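Local structure of ralf, proline/betaine transporter (Legionella pneumophila, 4D7Q) at residues A[278-283]-A[320-325]. The protein probably acts, through its Sec7 domain, as a guanine nucleotide exchange factor, here as a chimera of Legionella Sec7 and Rickettsia capping domains. The protein carries 2 engineered substitutions. Numbering follows the deposited sequence.
Sequences AEIQVY and AQITAS
Ile322 of helix 313-325 reaches across to Ala278 and Ile280 of strand 277-283, and these three buried residues make a small helix-on-sheet contact. Both segments belong to the capping domain, the part of the chimera taken from Rickettsia RalF, so the packing lies within one parent protein. The helix rests on one face of an antiparallel sheet in which strand 277-283 runs between strands 264-271 and 297-303.

The contact itself is wholly apolar, and Ile322 divides its two branches between two strand residues on the same face. Its CD1 methyl meets Ala278 CB at 3.7 Å. With CG1 beside the backbone N (chi1 -71°) and the chain extended beyond it, CD1 is carried out to that alanine, while the other branch is left for Ile280. There Ile322 CG2 sits 3.7 Å from Ile280 CD1 and 3.8 Å from Ile280 CG1, so one methyl lies against the outer end of the longer isoleucine branch. The two isoleucine side chains pass each other at a slant. Ile270 of the adjacent strand touches both of them, and Phe239 adds to the packing around Ile280.

Polar bonds stay within each segment or run to other parts of the chain. On the strand, Tyr283 OH donates to Gln281 OE1 at 2.8 Å, in the plane of the amide carbonyl; that hydroxyl also bonds Ala110 N, and Gln281 NE2 bonds Glu109 OE1, both in the Legionella-derived Sec7 part, so these bonds join residues from two different parent proteins. On the helix, Ser325 OG donates a hydrogen bond to Gln321 O at 2.8 Å, the hydroxyl oxygen lying 31° off the carbonyl plane.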
ATOM      1  N   ALA A 278     -18.404   1.832  -0.889  1.00 28.98           N
ATOM      2  CA  ALA A 278     -17.237   2.032  -1.748  1.00 27.81           C
ATOM      3  C   ALA A 278     -16.326   3.110  -1.196  1.00 28.80           C
ATOM      4  O   ALA A 278     -16.789   4.008  -0.489  1.00 28.72           O
ATOM      5  CB  ALA A 278     -17.685   2.392  -3.159  1.00 28.77           C
ATOM      6  N   GLU A 279     -15.039   3.042  -1.536  1.00 24.16           N
ATOM      7  CA  GLU A 279     -14.061   3.993  -1.021  1.00 24.71           C
ATOM      8  C   GLU A 279     -13.305   4.749  -2.120  1.00 27.16           C
ATOM      9  O   GLU A 279     -12.883   4.145  -3.111  1.00 26.01           O
ATOM     10  CB  GLU A 279     -13.083   3.218  -0.111  1.00 25.95           C
ATOM     11  CG  GLU A 279     -11.841   3.965   0.337  1.00 31.28           C
ATOM     12  CD  GLU A 279     -10.795   3.089   1.000  1.00 42.46           C
ATOM     13  OE1 GLU A 279     -10.733   1.880   0.688  1.00 38.90           O
ATOM     14  OE2 GLU A 279     -10.031   3.615   1.837  1.00 31.95           O
ATOM     15  N   ILE A 280     -13.131   6.074  -1.932  1.00 22.19           N
ATOM     16  CA  ILE A 280     -12.324   6.888  -2.836  1.00 20.98           C
ATOM     17  C   ILE A 280     -11.058   7.276  -2.088  1.00 25.13           C
ATOM     18  O   ILE A 280     -11.114   8.103  -1.180  1.00 25.50           O
ATOM     19  CB  ILE A 280     -12.973   8.165  -3.462  1.00 23.50           C
ATOM     20  CG1 ILE A 280     -14.412   7.965  -3.997  1.00 24.35           C
ATOM     21  CG2 ILE A 280     -12.034   8.720  -4.558  1.00 24.12           C
ATOM     22  CD1 ILE A 280     -15.152   9.358  -4.321  1.00 28.92           C
ATOM     23  N   GLN A 281      -9.914   6.737  -2.503  1.00 22.70           N
ATOM     24  CA  GLN A 281      -8.627   7.138  -1.921  1.00 21.46           C
ATOM     25  C   GLN A 281      -8.115   8.294  -2.761  1.00 24.70           C
ATOM     26  O   GLN A 281      -8.002   8.156  -3.980  1.00 23.59           O
ATOM     27  CB  GLN A 281      -7.626   6.007  -1.932  1.00 21.74           C
ATOM     28  CG  GLN A 281      -8.013   4.810  -1.063  1.00 25.86           C
ATOM     29  CD  GLN A 281      -7.016   3.713  -1.306  1.00 35.26           C
ATOM     30  OE1 GLN A 281      -5.808   3.918  -1.208  1.00 28.74           O
ATOM     31  NE2 GLN A 281      -7.491   2.549  -1.703  1.00 26.08           N
ATOM     32  N   VAL A 282      -7.886   9.452  -2.107  1.00 22.69           N
ATOM     33  CA  VAL A 282      -7.439  10.717  -2.706  1.00 21.81           C
ATOM     34  C   VAL A 282      -5.944  10.950  -2.394  1.00 25.32           C
ATOM     35  O   VAL A 282      -5.548  10.982  -1.224  1.00 24.01           O
ATOM     36  CB  VAL A 282      -8.303  11.939  -2.251  1.00 24.99           C
ATOM     37  CG1 VAL A 282      -7.756  13.262  -2.838  1.00 24.47           C
ATOM     38  CG2 VAL A 282      -9.785  11.755  -2.628  1.00 24.44           C
ATOM     39  N   TYR A 283      -5.158  11.180  -3.455  1.00 21.52           N
ATOM     40  CA  TYR A 283      -3.724  11.470  -3.417  1.00 20.54           C
ATOM     41  C   TYR A 283      -3.423  12.717  -4.164  1.00 27.66           C
ATOM     42  O   TYR A 283      -3.845  12.876  -5.310  1.00 30.27           O
ATOM     43  CB  TYR A 283      -2.907  10.342  -4.061  1.00 20.90           C
ATOM     44  CG  TYR A 283      -3.054   9.022  -3.351  1.00 22.65           C
ATOM     45  CD1 TYR A 283      -4.145   8.188  -3.605  1.00 23.92           C
ATOM     46  CD2 TYR A 283      -2.120   8.610  -2.408  1.00 22.38           C
ATOM     47  CE1 TYR A 283      -4.311   6.992  -2.917  1.00 22.27           C
ATOM     48  CE2 TYR A 283      -2.252   7.393  -1.752  1.00 22.86           C
ATOM     49  CZ  TYR A 283      -3.343   6.582  -2.019  1.00 27.18           C
ATOM     50  OH  TYR A 283      -3.492   5.405  -1.339  1.00 27.08           O
ATOM     51  N   ALA A 320     -18.293   1.340  -9.478  1.00 27.19           N
ATOM     52  CA  ALA A 320     -18.313   1.678 -10.912  1.00 27.69           C
ATOM     53  C   ALA A 320     -19.081   2.978 -11.205  1.00 30.64           C
ATOM     54  O   ALA A 320     -18.642   3.731 -12.072  1.00 29.03           O
ATOM     55  CB  ALA A 320     -18.876   0.532 -11.739  1.00 28.62           C
ATOM     56  N   GLN A 321     -20.209   3.247 -10.481  1.00 28.18           N
ATOM     57  CA  GLN A 321     -21.024   4.485 -10.644  1.00 27.97           C
ATOM     58  C   GLN A 321     -20.227   5.721 -10.245  1.00 31.19           C
ATOM     59  O   GLN A 321     -20.260   6.738 -10.942  1.00 31.16           O
ATOM     60  CB  GLN A 321     -22.325   4.426  -9.813  1.00 28.84           C
ATOM     61  CG  GLN A 321     -23.337   3.423 -10.353  1.00 37.82           C
ATOM     62  CD  GLN A 321     -24.530   3.216  -9.455  1.00 41.92           C
ATOM     63  OE1 GLN A 321     -24.414   2.868  -8.283  1.00 32.49           O
ATOM     64  NE2 GLN A 321     -25.711   3.378 -10.009  1.00 35.93           N
ATOM     65  N   ILE A 322     -19.523   5.628  -9.108  1.00 27.88           N
ATOM     66  CA  ILE A 322     -18.668   6.695  -8.574  1.00 27.13           C
ATOM     67  C   ILE A 322     -17.563   6.969  -9.585  1.00 29.81           C
ATOM     68  O   ILE A 322     -17.340   8.133  -9.937  1.00 28.58           O
ATOM     69  CB  ILE A 322     -18.090   6.298  -7.191  1.00 29.14           C
ATOM     70  CG1 ILE A 322     -19.210   6.299  -6.112  1.00 29.51           C
ATOM     71  CG2 ILE A 322     -16.897   7.230  -6.791  1.00 28.55           C
ATOM     72  CD1 ILE A 322     -18.871   5.525  -4.798  1.00 34.60           C
ATOM     73  N   THR A 323     -16.896   5.889 -10.070  1.00 26.30           N
ATOM     74  CA  THR A 323     -15.805   6.017 -11.041  1.00 26.79           C
ATOM     75  C   THR A 323     -16.263   6.676 -12.332  1.00 31.36           C
ATOM     76  O   THR A 323     -15.602   7.592 -12.815  1.00 30.45           O
ATOM     77  CB  THR A 323     -15.106   4.678 -11.302  1.00 30.14           C
ATOM     78  OG1 THR A 323     -14.786   4.047 -10.064  1.00 26.92           O
ATOM     79  CG2 THR A 323     -13.835   4.866 -12.065  1.00 26.63           C
ATOM     80  N   ALA A 324     -17.417   6.238 -12.871  1.00 31.12           N
ATOM     81  CA  ALA A 324     -17.961   6.779 -14.123  1.00 31.46           C
ATOM     82  C   ALA A 324     -18.460   8.222 -13.978  1.00 33.16           C
ATOM     83  O   ALA A 324     -18.631   8.904 -14.983  1.00 33.97           O
ATOM     84  CB  ALA A 324     -19.058   5.872 -14.656  1.00 32.78           C
ATOM     85  N   SER A 325     -18.644   8.691 -12.726  1.00 28.10           N
ATOM     86  CA  SER A 325     -19.078  10.045 -12.389  1.00 27.79           C
ATOM     87  C   SER A 325     -17.963  11.069 -12.581  1.00 32.34           C
ATOM     88  O   SER A 325     -18.249  12.249 -12.761  1.00 33.73           O
ATOM     89  CB  SER A 325     -19.611  10.102 -10.962  1.00 28.61           C
ATOM     90  OG  SER A 325     -20.874   9.470 -10.860  1.00 32.20           O
TER